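Side-chain contacts in alternansucrase (PDB 6HVG), which belongs to glycoside hydrolase family 70, whose large multidomain members carry a TIM-barrel, here combined with choline-binding-type repeats: residues 451-454 with 455-459; 480-483 with 484-487. All blocks are in the same frame, centred on the assembly; numbering follows the deposited sequence.

Contact 1: residues 451-454 with 455-459; sequences ANYL and NFMSS
Tyr453 and Met457, one turn apart on helix 447-462, are joined twice: by a nearly straight backbone bond from Met457 N to Tyr453 O (3.0 Å, N-H...O 173°) and by their side chains. The same i to i+4 pattern takes Asn455 N to Ala451 O (3.0 Å), Phe456 N to Asn452 O (2.9 Å) and Ser458 N to Leu454 O (3.0 Å). Asn455 O accepts from both Ser459 OG (2.9 Å) and Ser459 N, which approach from opposite faces of the carbonyl plane. The amide of Asn455 bonds beyond the helix, OD1 to Tyr468 N and Thr466 OG1, while Ser458 OG bonds to Ile464 O and Asn452 ND2 to Gln512 OE1.

Tyr453 has CG anti to its backbone nitrogen (chi1 163°), which swings the ring along the helix to Met457. Met457 CG lies over one face, 3.8 Å from the ring centroid, as a CH-pi contact displaced toward the CE1 side. The chain then bends at chi2, leaving SD 4.8 Å from that centroid in an oblique Met-aromatic contact. Trp444 also meets the Tyr453 ring, the planes at about 55°. Ile484 and Ile488 of helix 474-495 touch Tyr453, and Ala504 of helix 499-511 touches Met457. Backbone bonding thus fixes the turn, the methionine contact on buried Tyr453 probably rests on dispersion and weak CH-pi attraction, and Asn455 and Ser458 tie the helix to residues 464-468.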
loop_
_atom_site.group_PDB
_atom_site.type_symbol
_atom_site.label_atom_id
_atom_site.label_comp_id
_atom_site.label_asym_id
_atom_site.label_seq_id
_atom_site.Cartn_x
_atom_site.Cartn_y
_atom_site.Cartn_z
ATOM N N ALA A 451 33.953 12.325 11.999
ATOM C CA ALA A 451 34.155 11.563 13.228
ATOM C C ALA A 451 33.563 10.165 13.105
ATOM O O ALA A 451 34.124 9.194 13.638
ATOM C CB ALA A 451 33.562 12.287 14.420
ATOM N N ASN A 452 32.428 10.065 12.417
ATOM C CA ASN A 452 31.780 8.765 12.231
ATOM C C ASN A 452 32.593 7.868 11.298
ATOM O O ASN A 452 32.762 6.683 11.576
ATOM C CB ASN A 452 30.353 8.926 11.711
ATOM C CG ASN A 452 29.400 9.460 12.764
ATOM O OD1 ASN A 452 29.676 9.412 13.949
ATOM N ND2 ASN A 452 28.261 9.950 12.329
ATOM N N TYR A 453 33.103 8.439 10.213
ATOM C CA TYR A 453 33.982 7.720 9.305
ATOM C C TYR A 453 35.176 7.161 10.059
ATOM O O TYR A 453 35.491 5.995 9.915
ATOM C CB TYR A 453 34.468 8.636 8.183
ATOM C CG TYR A 453 35.678 8.125 7.422
ATOM C CD1 TYR A 453 35.540 7.259 6.346
ATOM C CD2 TYR A 453 36.948 8.517 7.766
ATOM C CE1 TYR A 453 36.645 6.802 5.641
ATOM C CE2 TYR A 453 38.067 8.066 7.072
ATOM C CZ TYR A 453 37.915 7.216 6.008
ATOM O OH TYR A 453 39.040 6.787 5.351
ATOM N N LEU A 454 35.829 7.996 10.863
ATOM C CA LEU A 454 37.014 7.590 11.613
ATOM C C LEU A 454 36.714 6.463 12.575
ATOM O O LEU A 454 37.451 5.474 12.601
ATOM C CB LEU A 454 37.609 8.759 12.405
ATOM C CG LEU A 454 38.184 9.872 11.544
ATOM C CD1 LEU A 454 38.508 11.058 12.422
ATOM C CD2 LEU A 454 39.435 9.442 10.783
ATOM N N ASN A 455 35.626 6.591 13.331
ATOM C CA ASN A 455 35.220 5.533 14.251
ATOM C C ASN A 455 34.862 4.220 13.522
ATOM O O ASN A 455 35.206 3.143 13.987
ATOM C CB ASN A 455 34.033 5.973 15.094
ATOM C CG ASN A 455 34.377 7.075 16.046
ATOM O OD1 ASN A 455 35.540 7.402 16.245
ATOM N ND2 ASN A 455 33.371 7.655 16.653
ATOM N N PHE A 456 34.171 4.312 12.390
ATOM C CA PHE A 456 33.790 3.130 11.625
ATOM C C PHE A 456 35.011 2.382 11.050
ATOM O O PHE A 456 35.117 1.167 11.192
ATOM C CB PHE A 456 32.834 3.528 10.508
ATOM C CG PHE A 456 32.333 2.382 9.686
ATOM C CD1 PHE A 456 31.228 1.663 10.094
ATOM C CD2 PHE A 456 32.916 2.074 8.464
ATOM C CE1 PHE A 456 30.732 0.628 9.317
ATOM C CE2 PHE A 456 32.441 1.029 7.692
ATOM C CZ PHE A 456 31.359 0.297 8.136
ATOM N N MET A 457 35.922 3.103 10.404
ATOM C CA MET A 457 37.115 2.490 9.813
ATOM C C MET A 457 38.045 1.916 10.874
ATOM O O MET A 457 38.625 0.848 10.667
ATOM C CB MET A 457 37.894 3.491 8.972
ATOM C CG MET A 457 37.142 3.987 7.750
ATOM S SD MET A 457 37.083 2.836 6.371
ATOM C CE MET A 457 35.353 2.461 6.364
ATOM N N SER A 458 38.171 2.621 12.000
ATOM C CA SER A 458 38.872 2.119 13.181
ATOM C C SER A 458 38.402 0.739 13.647
ATOM O O SER A 458 39.225 -0.125 13.971
ATOM C CB SER A 458 38.663 3.080 14.354
ATOM O OG SER A 458 39.635 4.082 14.368
ATOM N N SER A 459 37.087 0.550 13.713
ATOM C CA SER A 459 36.494 -0.688 14.190
ATOM C C SER A 459 36.800 -1.853 13.288
ATOM O O SER A 459 36.554 -2.993 13.682
ATOM C CB SER A 459 34.990 -0.557 14.264
ATOM O OG SER A 459 34.678 0.510 15.110
#

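Contact 2: residues 480-483 with 484-487; sequences AAFV and IQTA
Phe482 crosses two polar side chains of the next helical turn, Gln485 and Thr486, at a slant and meets each in a different way. The Thr486 hydroxyl stands over one face of the ring, 3.9 Å above its plane and displaced toward the rim, with OG1 3.9 Å from Phe482 CE2. Gln485 meets the ring on its CD1 side: its OE1 comes obliquely to within 3.8 Å of Phe482 CD1, and the amide plane is turned 69° from the ring. Both side chains leave the helix with CG anti to the backbone nitrogen (chi1 -171° for Phe482, 174° for Gln485), and the glutamine continues extended, which carries its amide out to the level of the ring. Its NE2 is bonded to Asn393 OD1, a tie that helps hold the amide in place.

These residues belong to helix 474-495, in the glycosyl hydrolase family 70 region of the chain. Its face here turns to strands 420-423 and 427-430: Leu422 touches Phe482 and Thr486, and Trp428 touches Phe482 and Gln485. Beneath the side chains, regular alpha-helical bonds run from Thr486 N to Phe482 O (2.9 Å), Gln485 N to Ala481 O (2.8 Å) and Ala487 N to Val483 O (3.1 Å). Phe482 O also receives a weak bond from Thr486 OG1 at 3.4 Å, so backbone and side chain of the threonine share one carbonyl. From another side of the helix, Ile484 projects toward Tyr453 and Leu462 of helix 447-462.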
loop_
_atom_site.group_PDB
_atom_site.type_symbol
_atom_site.label_atom_id
_atom_site.label_comp_id
_atom_site.label_asym_id
_atom_site.label_seq_id
_atom_site.Cartn_x
_atom_site.Cartn_y
_atom_site.Cartn_z
ATOM N N ALA A 480 43.866 11.969 12.593
ATOM C CA ALA A 480 43.313 10.626 12.689
ATOM C C ALA A 480 42.916 10.073 11.326
ATOM O O ALA A 480 43.002 8.873 11.106
ATOM C CB ALA A 480 42.121 10.607 13.629
ATOM N N ALA A 481 42.503 10.942 10.416
ATOM C CA ALA A 481 42.202 10.528 9.049
ATOM C C ALA A 481 43.438 10.008 8.342
ATOM O O ALA A 481 43.357 9.060 7.589
ATOM C CB ALA A 481 41.582 11.681 8.276
ATOM N N PHE A 482 44.583 10.632 8.602
ATOM C CA PHE A 482 45.828 10.253 7.939
ATOM C C PHE A 482 46.403 8.936 8.451
ATOM O O PHE A 482 46.882 8.145 7.647
ATOM C CB PHE A 482 46.865 11.364 8.028
ATOM C CG PHE A 482 48.078 11.111 7.184
ATOM C CD1 PHE A 482 48.008 11.176 5.792
ATOM C CD2 PHE A 482 49.302 10.785 7.778
ATOM C CE1 PHE A 482 49.137 10.936 5.010
ATOM C CE2 PHE A 482 50.429 10.538 7.005
ATOM C CZ PHE A 482 50.344 10.612 5.620
ATOM N N VAL A 483 46.308 8.668 9.755
ATOM C CA VAL A 483 46.734 7.356 10.258
ATOM C C VAL A 483 45.826 6.257 9.686
ATOM O O VAL A 483 46.293 5.159 9.423
ATOM C CB VAL A 483 46.846 7.247 11.809
ATOM C CG1 VAL A 483 47.703 8.356 12.350
ATOM C CG2 VAL A 483 45.500 7.270 12.487
ATOM N N ILE A 484 44.549 6.558 9.457
ATOM C CA ILE A 484 43.646 5.639 8.751
ATOM C C ILE A 484 44.031 5.505 7.282
ATOM O O ILE A 484 43.977 4.403 6.732
ATOM C CB ILE A 484 42.163 6.080 8.840
ATOM C CG1 ILE A 484 41.662 6.042 10.291
ATOM C CG2 ILE A 484 41.268 5.203 7.970
ATOM C CD1 ILE A 484 41.467 4.649 10.859
ATOM N N GLN A 485 44.432 6.607 6.645
ATOM C CA GLN A 485 44.867 6.538 5.246
ATOM C C GLN A 485 46.071 5.616 5.102
ATOM O O GLN A 485 46.112 4.777 4.208
ATOM C CB GLN A 485 45.196 7.927 4.673
ATOM C CG GLN A 485 45.794 7.872 3.264
ATOM C CD GLN A 485 45.913 9.229 2.594
ATOM O OE1 GLN A 485 45.491 10.242 3.143
ATOM N NE2 GLN A 485 46.495 9.248 1.395
ATOM N N THR A 486 47.047 5.784 5.990
ATOM C CA THR A 486 48.235 4.953 6.000
ATOM C C THR A 486 47.789 3.476 6.120
ATOM O O THR A 486 48.114 2.639 5.281
ATOM C CB THR A 486 49.201 5.398 7.132
ATOM O OG1 THR A 486 49.783 6.659 6.782
ATOM C CG2 THR A 486 50.314 4.366 7.372
ATOM N N ALA A 487 46.993 3.178 7.133
ATOM C CA ALA A 487 46.509 1.816 7.350
ATOM C C ALA A 487 45.790 1.267 6.139
ATOM O O ALA A 487 45.890 0.080 5.853
ATOM C CB ALA A 487 45.601 1.768 8.569
#

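How the contacts relate
From the N terminus, helix 447-462 comes first and carries contact 1; the chain then passes through a connecting segment that includes Tyr468 and enters helix 474-495, which carries contact 2. Each contact spans neighbouring turns of a single helix, so neither closes a loop, and the two follow in series without nesting or crossing. Their centres are about 11 Å apart, and the helices pack directly: Leu454 CD2 lies 3.4 Å from Ala481 N, while Ile484 CG2 approaches Tyr453 OH at 3.8 Å and Met457 CB at 3.9 Å. Contact 1 also faces helix 499-511, whereas contact 2 reaches helix 390-393 and strands 420-423 and 427-430.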